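Local coordinates for Tle cognate immunity protein 4 C-terminal domain-containing protein (Pseudomonas aeruginosa PAO1, PDB 4R1D) that binds the type VI secretion lipase Tle4 as its cognate immunity protein and so probably protects the producing bacterium from its own toxin, at residues B[168-180]-B[277-291]. Numbering follows the deposited sequence.
Sequences VTFPEHPGARFEF and AFKSDKEALELWDTI
His173 shows how one ring can tie a hairpin loop to the approach of a helix. Its ND1 donates to the backbone O of Ala277 at 2.8 Å, a bent bond (144° at the hydrogen) lying close to the imidazole plane. One face of the same ring is taken by Phe278 in an offset stack, the centroids 4.3 Å apart. With CG anti to the carbonyl carbon (chi1 -54°), the imidazole is laid over Phe278, and Glu283 OE1 lies at its edge, near the ring plane, 3.5 Å from His173 CE1, with ring and carboxylate planes 69° apart. Further along the helix, Leu287 CD2 sits over the centre of the Phe170 ring, 4.2 Å from its centroid, and also touches His173 CD2. Ile291 divides its branches: CD1 meets Phe170 CZ, while CG2 presses on a face of Phe178, 3.4 Å from CZ. Helix 281-292 packs here against the hairpin of antiparallel strands 162-169 and 176-183, in the C-terminal domain of this Tle4 immunity protein. Between the strands, a type I turn from Phe170 to His173 runs into a type II turn from His173 to Ala176, placing the histidine where both turns meet. On the helix side, Ala284 CB covers the opposite face of Phe278. Glu283 is held by Lys279, whose backbone N reaches OE1 from above the carboxylate plane and whose NZ forms a salt bridge with OE2 at 2.8 Å; Ser280 OG caps the helix by accepting from Glu283 N. Beyond Phe178, Ile16 and Leu261 continue the apolar packing, and on the hairpin Arg177 forms a salt bridge with Glu70 of the other chain of the complex.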
loop_
_atom_site.group_PDB
_atom_site.type_symbol
_atom_site.label_atom_id
_atom_site.label_comp_id
_atom_site.label_asym_id
_atom_site.label_seq_id
_atom_site.Cartn_x
_atom_site.Cartn_y
_atom_site.Cartn_z
ATOM N N VAL B 168 1.552 13.493 17.282
ATOM C CA VAL B 168 1.107 14.620 18.090
ATOM C C VAL B 168 0.767 15.804 17.213
ATOM O O VAL B 168 1.546 16.166 16.327
ATOM C CB VAL B 168 2.228 15.054 19.065
ATOM C CG1 VAL B 168 1.710 16.087 20.058
ATOM C CG2 VAL B 168 2.771 13.845 19.805
ATOM N N THR B 169 -0.390 16.414 17.461
ATOM C CA THR B 169 -0.702 17.691 16.826
ATOM C C THR B 169 -0.877 18.793 17.860
ATOM O O THR B 169 -1.061 18.526 19.059
ATOM C CB THR B 169 -1.938 17.622 15.885
ATOM O OG1 THR B 169 -3.125 17.361 16.639
ATOM C CG2 THR B 169 -1.744 16.516 14.825
ATOM N N PHE B 170 -0.797 20.031 17.383
ATOM C CA PHE B 170 -0.772 21.198 18.256
ATOM C C PHE B 170 -1.823 22.194 17.788
ATOM O O PHE B 170 -1.722 22.731 16.687
ATOM C CB PHE B 170 0.614 21.846 18.208
ATOM C CG PHE B 170 1.748 20.872 18.410
ATOM C CD1 PHE B 170 2.274 20.654 19.674
ATOM C CD2 PHE B 170 2.288 20.178 17.336
ATOM C CE1 PHE B 170 3.307 19.753 19.870
ATOM C CE2 PHE B 170 3.326 19.280 17.526
ATOM C CZ PHE B 170 3.837 19.065 18.790
ATOM N N PRO B 171 -2.858 22.421 18.611
ATOM C CA PRO B 171 -3.937 23.346 18.235
ATOM C C PRO B 171 -3.416 24.667 17.669
ATOM O O PRO B 171 -3.941 25.151 16.661
ATOM C CB PRO B 171 -4.666 23.575 19.563
ATOM C CG PRO B 171 -4.515 22.272 20.278
ATOM C CD PRO B 171 -3.149 21.721 19.874
ATOM N N GLU B 172 -2.386 25.221 18.297
ATOM C CA GLU B 172 -1.814 26.508 17.898
ATOM C C GLU B 172 -1.027 26.457 16.587
ATOM O O GLU B 172 -0.726 27.501 15.999
ATOM C CB GLU B 172 -0.904 27.051 19.006
ATOM C CG GLU B 172 -1.620 27.334 20.315
ATOM C CD GLU B 172 -0.662 27.703 21.433
ATOM O OE1 GLU B 172 0.551 27.430 21.294
ATOM O OE2 GLU B 172 -1.120 28.270 22.451
ATOM N N HIS B 173 -0.686 25.253 16.136
ATOM C CA HIS B 173 0.107 25.099 14.919
ATOM C C HIS B 173 -0.565 24.194 13.897
ATOM O O HIS B 173 -0.133 23.057 13.683
ATOM C CB HIS B 173 1.496 24.567 15.266
ATOM C CG HIS B 173 2.212 25.389 16.289
ATOM N ND1 HIS B 173 2.550 26.708 16.075
ATOM C CD2 HIS B 173 2.650 25.083 17.533
ATOM C CE1 HIS B 173 3.176 27.176 17.142
ATOM N NE2 HIS B 173 3.245 26.211 18.041
ATOM N N PRO B 174 -1.621 24.700 13.250
ATOM C CA PRO B 174 -2.375 23.934 12.257
ATOM C C PRO B 174 -1.463 23.453 11.141
ATOM O O PRO B 174 -0.687 24.230 10.595
ATOM C CB PRO B 174 -3.378 24.956 11.708
ATOM C CG PRO B 174 -2.771 26.294 12.022
ATOM C CD PRO B 174 -2.085 26.094 13.336
ATOM N N GLY B 175 -1.560 22.176 10.802
ATOM C CA GLY B 175 -0.735 21.624 9.749
ATOM C C GLY B 175 0.515 20.930 10.255
ATOM O O GLY B 175 1.153 20.202 9.507
ATOM N N ALA B 176 0.871 21.154 11.516
ATOM C CA ALA B 176 2.057 20.509 12.083
ATOM C C ALA B 176 1.747 19.136 12.667
ATOM O O ALA B 176 0.697 18.923 13.273
ATOM C CB ALA B 176 2.692 21.394 13.148
ATOM N N ARG B 177 2.674 18.199 12.502
ATOM C CA ARG B 177 2.579 16.936 13.219
ATOM C C ARG B 177 3.956 16.530 13.706
ATOM O O ARG B 177 4.934 16.610 12.961
ATOM C CB ARG B 177 1.978 15.830 12.335
ATOM C CG ARG B 177 1.562 14.581 13.123
ATOM C CD ARG B 177 1.216 13.381 12.212
ATOM N NE ARG B 177 0.231 13.729 11.184
ATOM C CZ ARG B 177 -1.066 13.891 11.415
ATOM N NH1 ARG B 177 -1.544 13.729 12.641
ATOM N NH2 ARG B 177 -1.883 14.221 10.417
ATOM N N PHE B 178 4.030 16.134 14.965
ATOM C CA PHE B 178 5.256 15.586 15.529
ATOM C C PHE B 178 5.078 14.090 15.711
ATOM O O PHE B 178 4.004 13.635 16.085
ATOM C CB PHE B 178 5.577 16.275 16.869
ATOM C CG PHE B 178 6.723 15.646 17.621
ATOM C CD1 PHE B 178 8.033 16.005 17.352
ATOM C CD2 PHE B 178 6.487 14.696 18.603
ATOM C CE1 PHE B 178 9.097 15.409 18.047
ATOM C CE2 PHE B 178 7.532 14.098 19.292
ATOM C CZ PHE B 178 8.838 14.450 19.009
ATOM N N GLU B 179 6.123 13.318 15.442
ATOM C CA GLU B 179 6.089 11.894 15.758
ATOM C C GLU B 179 7.362 11.408 16.445
ATOM O O GLU B 179 8.464 11.892 16.166
ATOM C CB GLU B 179 5.767 11.032 14.534
ATOM C CG GLU B 179 6.609 11.301 13.320
ATOM C CD GLU B 179 6.752 10.056 12.442
ATOM O OE1 GLU B 179 5.807 9.723 11.680
ATOM O OE2 GLU B 179 7.811 9.406 12.536
ATOM N N PHE B 180 7.180 10.429 17.330
ATOM C CA PHE B 180 8.227 9.883 18.189
ATOM C C PHE B 180 8.099 8.363 18.129
ATOM O O PHE B 180 7.034 7.816 18.406
ATOM C CB PHE B 180 7.993 10.410 19.622
ATOM C CG PHE B 180 9.000 9.942 20.648
ATOM C CD1 PHE B 180 10.341 9.816 20.336
ATOM C CD2 PHE B 180 8.595 9.671 21.951
ATOM C CE1 PHE B 180 11.261 9.408 21.302
ATOM C CE2 PHE B 180 9.506 9.263 22.916
ATOM C CZ PHE B 180 10.841 9.129 22.592
ATOM N N ALA B 277 1.449 27.381 9.983
ATOM C CA ALA B 277 1.680 26.489 11.106
ATOM C C ALA B 277 2.442 27.231 12.194
ATOM O O ALA B 277 2.143 27.092 13.375
ATOM C CB ALA B 277 2.460 25.261 10.659
ATOM N N PHE B 278 3.424 28.027 11.783
ATOM C CA PHE B 278 4.286 28.739 12.720
ATOM C C PHE B 278 4.445 30.191 12.312
ATOM O O PHE B 278 4.342 30.525 11.131
ATOM C CB PHE B 278 5.668 28.082 12.781
ATOM C CG PHE B 278 5.651 26.693 13.359
ATOM C CD1 PHE B 278 5.770 26.497 14.727
ATOM C CD2 PHE B 278 5.513 25.590 12.535
ATOM C CE1 PHE B 278 5.754 25.222 15.269
ATOM C CE2 PHE B 278 5.489 24.316 13.061
ATOM C CZ PHE B 278 5.615 24.130 14.437
ATOM N N LYS B 279 4.719 31.039 13.298
ATOM C CA LYS B 279 4.941 32.462 13.060
ATOM C C LYS B 279 6.271 32.699 12.353
ATOM O O LYS B 279 6.444 33.708 11.668
ATOM C CB LYS B 279 4.921 33.231 14.388
ATOM C CG LYS B 279 3.648 33.035 15.205
ATOM C CD LYS B 279 3.780 33.658 16.595
ATOM C CE LYS B 279 2.566 33.363 17.472
ATOM N NZ LYS B 279 2.460 31.920 17.849
ATOM N N SER B 280 7.208 31.767 12.520
ATOM C CA SER B 280 8.542 31.919 11.951
ATOM C C SER B 280 9.319 30.613 12.068
ATOM O O SER B 280 8.947 29.731 12.843
ATOM C CB SER B 280 9.305 33.002 12.714
ATOM O OG SER B 280 9.576 32.570 14.044
ATOM N N ASP B 281 10.405 30.499 11.315
ATOM C CA ASP B 281 11.292 29.353 11.460
ATOM C C ASP B 281 11.819 29.280 12.881
ATOM O O ASP B 281 11.995 28.194 13.437
ATOM C CB ASP B 281 12.463 29.449 10.496
ATOM C CG ASP B 281 12.043 29.288 9.052
ATOM O OD1 ASP B 281 10.856 29.007 8.809
ATOM O OD2 ASP B 281 12.912 29.424 8.168
ATOM N N LYS B 282 12.084 30.442 13.471
ATOM C CA LYS B 282 12.597 30.464 14.831
ATOM C C LYS B 282 11.606 29.812 15.782
ATOM O O LYS B 282 11.991 29.020 16.642
ATOM C CB LYS B 282 12.907 31.898 15.275
ATOM C CG LYS B 282 13.650 31.980 16.601
ATOM C CD LYS B 282 14.054 33.418 16.917
ATOM C CE LYS B 282 14.763 33.519 18.265
ATOM N NZ LYS B 282 13.880 33.075 19.377
ATOM N N GLU B 283 10.324 30.114 15.616
ATOM C CA GLU B 283 9.305 29.505 16.464
ATOM C C GLU B 283 9.240 27.982 16.281
ATOM O O GLU B 283 9.134 27.245 17.255
ATOM C CB GLU B 283 7.932 30.123 16.200
ATOM C CG GLU B 283 6.838 29.550 17.086
ATOM C CD GLU B 283 5.486 30.196 16.853
ATOM O OE1 GLU B 283 4.844 29.901 15.824
ATOM O OE2 GLU B 283 5.063 30.999 17.708
ATOM N N ALA B 284 9.303 27.517 15.035
ATOM C CA ALA B 284 9.310 26.079 14.760
ATOM C C ALA B 284 10.514 25.369 15.383
ATOM O O ALA B 284 10.382 24.289 15.966
ATOM C CB ALA B 284 9.256 25.825 13.254
ATOM N N LEU B 285 11.689 25.971 15.263
ATOM C CA LEU B 285 12.902 25.388 15.806
ATOM C C LEU B 285 12.842 25.346 17.327
ATOM O O LEU B 285 13.335 24.406 17.943
ATOM C CB LEU B 285 14.127 26.183 15.361
ATOM C CG LEU B 285 14.463 26.073 13.875
ATOM C CD1 LEU B 285 15.451 27.166 13.449
ATOM C CD2 LEU B 285 15.009 24.682 13.590
ATOM N N GLU B 286 12.236 26.370 17.921
ATOM C CA GLU B 286 12.086 26.431 19.372
ATOM C C GLU B 286 11.249 25.266 19.898
ATOM O O GLU B 286 11.630 24.589 20.867
ATOM C CB GLU B 286 11.444 27.756 19.786
ATOM C CG GLU B 286 11.267 27.914 21.296
ATOM C CD GLU B 286 10.649 29.255 21.671
ATOM O OE1 GLU B 286 9.492 29.520 21.268
ATOM O OE2 GLU B 286 11.333 30.042 22.358
ATOM N N LEU B 287 10.108 25.039 19.259
ATOM C CA LEU B 287 9.227 23.947 19.648
ATOM C C LEU B 287 9.955 22.621 19.450
ATOM O O LEU B 287 10.003 21.792 20.342
ATOM C CB LEU B 287 7.915 23.988 18.853
ATOM C CG LEU B 287 6.883 22.910 19.214
ATOM C CD1 LEU B 287 6.444 23.015 20.677
ATOM C CD2 LEU B 287 5.681 22.937 18.277
ATOM N N TRP B 288 10.528 22.438 18.266
ATOM C CA TRP B 288 11.346 21.264 17.964
ATOM C C TRP B 288 12.410 20.982 19.038
ATOM O O TRP B 288 12.449 19.899 19.616
ATOM C CB TRP B 288 12.003 21.472 16.600
ATOM C CG TRP B 288 13.075 20.482 16.240
ATOM C CD1 TRP B 288 14.422 20.706 16.224
ATOM C CD2 TRP B 288 12.887 19.129 15.811
ATOM N NE1 TRP B 288 15.090 19.573 15.816
ATOM C CE2 TRP B 288 14.169 18.592 15.552
ATOM C CE3 TRP B 288 11.759 18.320 15.612
ATOM C CZ2 TRP B 288 14.354 17.281 15.101
ATOM C CZ3 TRP B 288 11.946 17.013 15.168
ATOM C CH2 TRP B 288 13.235 16.509 14.921
ATOM N N ASP B 289 13.278 21.949 19.305
ATOM C CA ASP B 289 14.332 21.755 20.293
ATOM C C ASP B 289 13.781 21.439 21.673
ATOM O O ASP B 289 14.311 20.584 22.384
ATOM C CB ASP B 289 15.244 22.980 20.387
ATOM C CG ASP B 289 16.199 23.089 19.218
ATOM O OD1 ASP B 289 16.593 22.037 18.683
ATOM O OD2 ASP B 289 16.553 24.225 18.839
ATOM N N THR B 290 12.721 22.135 22.055
ATOM C CA THR B 290 12.161 21.946 23.390
ATOM C C THR B 290 11.649 20.512 23.573
ATOM O O THR B 290 11.928 19.861 24.584
ATOM C CB THR B 290 11.060 22.989 23.678
ATOM O OG1 THR B 290 11.608 24.305 23.500
ATOM C CG2 THR B 290 10.529 22.842 25.106
ATOM N N ILE B 291 10.923 20.009 22.580
ATOM C CA ILE B 291 10.457 18.625 22.634
ATOM C C ILE B 291 11.595 17.606 22.585
ATOM O O ILE B 291 11.668 16.702 23.413
ATOM C CB ILE B 291 9.456 18.316 21.507
ATOM C CG1 ILE B 291 8.155 19.086 21.718
ATOM C CG2 ILE B 291 9.146 16.830 21.482
ATOM C CD1 ILE B 291 7.165 18.919 20.584
#